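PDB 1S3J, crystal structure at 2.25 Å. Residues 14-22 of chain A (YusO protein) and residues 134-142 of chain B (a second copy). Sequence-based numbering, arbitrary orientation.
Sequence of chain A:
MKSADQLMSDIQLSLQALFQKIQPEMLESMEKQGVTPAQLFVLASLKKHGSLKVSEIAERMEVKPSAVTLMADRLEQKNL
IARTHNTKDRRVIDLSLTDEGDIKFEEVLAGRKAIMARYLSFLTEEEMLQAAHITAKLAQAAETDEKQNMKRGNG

Chain A (14-22) SLQALFQKI
Chain B, residues 134-142: ITAKLAQAA

A:Leu18 forms the apolar centre of this contact between two copies of YusO. Its CA-to-CB bond points sideways, but the m,t rotamer (chi1 -70°, chi2 168°) brings the branched end onto the backbone of the partner helix: A:Leu18 CD2 lies 3.5 Å from both B:Leu138 C and B:Ala139 N, and A:Leu18 CD1 is 3.7 Å from B:Thr135 O. Among side chains, A:Leu18 CD2 meets B:Leu138 CB at 3.9 Å and A:Leu18 CG meets B:Ala139 CB at 4.1 Å. B:Leu138, also m,t, is buried, and its CA-to-CB bond points toward the A stretch.

Both segments are helical, A 14-22 throughout and B 134-141, with regular i to i+4 bonds such as A:Leu18 N to A:Ser14 O (3.0 Å) and B:Ala139 N to B:Thr135 O (3.0 Å). Their axes run in broadly the same direction, crossing at 41° with a closest approach of 8.5 Å. The register sets A:Leu18 CA 5.5 Å from B:Ala139 CA and A:Ser14 CA 5.1 Å from B:Ala136 CA. The small residues A:Ser14, A:Ala17, B:Ala136 and B:Ala139 suit this spacing, and the methyl groups A:Ala17 CB and B:Ala139 CB touch at 4.3 Å. Together the stretches bury 388 Å².

Toward the N-terminal end of the A stretch, A:Ser14 (chi1 m) packs CB against B:Thr135 CB at 3.6 Å, while its OG approaches B:Ala136 CA at 3.3 Å. The CA-to-CB bond of A:Leu15 (m,t) points away from the partner, yet A:Leu15 CD2 reaches B:Thr135 CG2 at 3.7 Å. B:Thr135 (chi1 p) thus offers a methyl to leucine and a hydroxyl to solvent: one water links A:Ser14 OG (2.6 Å) with B:Thr135 OG1 (2.9 Å), donating to the threonine. No direct hydrogen bond joins the stretches.

At the other edge, A:Lys21 (chi1 -132°, then t,m,m) lays its aliphatic chain beside the last residue of the B stretch, A:Lys21 CD 3.1 Å from B:Ala142 O, a close packing contact.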

# COMPACT_ATOMS: atom_id res chain seq x y z
N SER A 14 -8.42 9.35 -7.85
CA SER A 14 -9.40 8.30 -7.55
C SER A 14 -8.77 7.21 -6.69
O SER A 14 -9.27 6.90 -5.63
CB SER A 14 -9.99 7.70 -8.83
OG SER A 14 -10.57 8.69 -9.67
N LEU A 15 -7.65 6.65 -7.13
CA LEU A 15 -6.98 5.58 -6.39
C LEU A 15 -6.56 6.03 -5.00
O LEU A 15 -6.72 5.28 -4.05
CB LEU A 15 -5.80 5.01 -7.17
CG LEU A 15 -6.18 4.28 -8.46
CD1 LEU A 15 -4.96 3.86 -9.20
CD2 LEU A 15 -7.04 3.10 -8.18
N GLN A 16 -6.12 7.27 -4.86
CA GLN A 16 -5.63 7.78 -3.57
C GLN A 16 -6.80 7.94 -2.60
O GLN A 16 -6.64 7.72 -1.39
CB GLN A 16 -4.89 9.09 -3.77
CG GLN A 16 -4.22 9.72 -2.52
CD GLN A 16 -4.14 11.25 -2.61
OE1 GLN A 16 -3.67 11.80 -3.62
NE2 GLN A 16 -4.61 11.94 -1.57
N ALA A 17 -7.97 8.30 -3.10
CA ALA A 17 -9.12 8.41 -2.23
C ALA A 17 -9.61 7.02 -1.84
O ALA A 17 -10.04 6.82 -0.73
CB ALA A 17 -10.23 9.19 -2.90
N LEU A 18 -9.56 6.07 -2.76
CA LEU A 18 -10.03 4.71 -2.45
C LEU A 18 -9.13 4.08 -1.40
O LEU A 18 -9.62 3.49 -0.44
CB LEU A 18 -10.14 3.85 -3.72
CG LEU A 18 -11.29 4.30 -4.65
CD1 LEU A 18 -11.21 3.67 -5.97
CD2 LEU A 18 -12.62 3.98 -4.02
N PHE A 19 -7.83 4.27 -1.57
CA PHE A 19 -6.82 3.72 -0.68
C PHE A 19 -6.95 4.27 0.74
O PHE A 19 -7.16 3.51 1.67
CB PHE A 19 -5.42 3.98 -1.23
CG PHE A 19 -4.32 3.40 -0.38
CD1 PHE A 19 -4.05 2.04 -0.41
CD2 PHE A 19 -3.58 4.20 0.47
CE1 PHE A 19 -3.05 1.49 0.39
CE2 PHE A 19 -2.57 3.65 1.27
CZ PHE A 19 -2.31 2.29 1.23
N GLN A 20 -6.86 5.59 0.90
CA GLN A 20 -7.08 6.22 2.21
C GLN A 20 -8.35 5.76 2.91
O GLN A 20 -8.42 5.76 4.13
CB GLN A 20 -7.13 7.73 2.07
CG GLN A 20 -5.78 8.39 1.78
CD GLN A 20 -5.95 9.82 1.25
OE1 GLN A 20 -6.74 10.07 0.33
NE2 GLN A 20 -5.24 10.76 1.85
N LYS A 21 -9.36 5.40 2.13
CA LYS A 21 -10.64 4.94 2.67
C LYS A 21 -10.68 3.44 2.96
O LYS A 21 -11.38 2.99 3.88
CB LYS A 21 -11.75 5.27 1.67
CG LYS A 21 -12.96 5.94 2.26
CD LYS A 21 -14.00 6.24 1.16
CE LYS A 21 -13.63 7.46 0.28
NZ LYS A 21 -13.74 8.76 1.00
N ILE A 22 -9.95 2.65 2.17
CA ILE A 22 -10.05 1.19 2.23
C ILE A 22 -8.93 0.60 3.07
O ILE A 22 -9.16 -0.37 3.78
CB ILE A 22 -10.07 0.56 0.82
CG1 ILE A 22 -11.42 0.80 0.14
CG2 ILE A 22 -9.83 -0.95 0.86
CD1 ILE A 22 -11.37 0.69 -1.38
N ILE B 134 -14.33 3.79 -13.81
CA ILE B 134 -14.62 2.90 -12.69
C ILE B 134 -14.04 3.42 -11.38
O ILE B 134 -14.74 3.47 -10.38
CB ILE B 134 -14.10 1.48 -12.96
CG1 ILE B 134 -15.00 0.78 -13.99
CG2 ILE B 134 -14.07 0.66 -11.67
CD1 ILE B 134 -14.46 -0.57 -14.49
N THR B 135 -12.77 3.79 -11.37
CA THR B 135 -12.15 4.29 -10.15
C THR B 135 -12.78 5.58 -9.66
O THR B 135 -13.01 5.73 -8.47
CB THR B 135 -10.65 4.49 -10.30
OG1 THR B 135 -10.37 5.25 -11.47
CG2 THR B 135 -9.94 3.16 -10.51
N ALA B 136 -13.03 6.51 -10.58
CA ALA B 136 -13.71 7.78 -10.23
C ALA B 136 -15.07 7.54 -9.53
O ALA B 136 -15.38 8.16 -8.53
CB ALA B 136 -13.90 8.64 -11.48
N LYS B 137 -15.86 6.61 -10.04
CA LYS B 137 -17.19 6.35 -9.47
C LYS B 137 -17.10 5.60 -8.11
O LYS B 137 -17.84 5.89 -7.17
CB LYS B 137 -18.02 5.59 -10.52
CG LYS B 137 -19.43 5.21 -10.14
CD LYS B 137 -19.96 4.26 -11.21
CE LYS B 137 -21.40 3.90 -10.99
NZ LYS B 137 -21.97 3.22 -12.19
N LEU B 138 -16.19 4.65 -7.99
CA LEU B 138 -15.98 3.99 -6.71
C LEU B 138 -15.52 5.01 -5.62
O LEU B 138 -15.98 4.94 -4.46
CB LEU B 138 -14.99 2.86 -6.84
CG LEU B 138 -15.38 1.63 -7.67
CD1 LEU B 138 -14.23 0.66 -7.76
CD2 LEU B 138 -16.54 0.90 -7.03
N ALA B 139 -14.66 5.94 -6.00
CA ALA B 139 -14.20 7.01 -5.11
C ALA B 139 -15.33 7.96 -4.64
O ALA B 139 -15.38 8.30 -3.47
CB ALA B 139 -13.07 7.82 -5.80
N GLN B 140 -16.22 8.35 -5.55
CA GLN B 140 -17.37 9.24 -5.24
C GLN B 140 -18.54 8.53 -4.52
O GLN B 140 -19.42 9.19 -3.96
CB GLN B 140 -17.90 9.90 -6.53
CG GLN B 140 -18.82 11.12 -6.34
CD GLN B 140 -19.10 11.90 -7.64
OE1 GLN B 140 -18.22 12.60 -8.18
NE2 GLN B 140 -20.34 11.80 -8.14
N ALA B 141 -18.57 7.20 -4.54
CA ALA B 141 -19.70 6.45 -3.98
C ALA B 141 -19.62 6.39 -2.46
O ALA B 141 -20.58 6.73 -1.76
CB ALA B 141 -19.75 5.05 -4.55
N ALA B 142 -18.48 5.92 -1.96
CA ALA B 142 -18.28 5.81 -0.54
C ALA B 142 -17.15 6.74 -0.09
O ALA B 142 -17.01 6.99 1.10
CB ALA B 142 -17.97 4.36 -0.18
O HOH W 1 -10.21 8.11 -12.16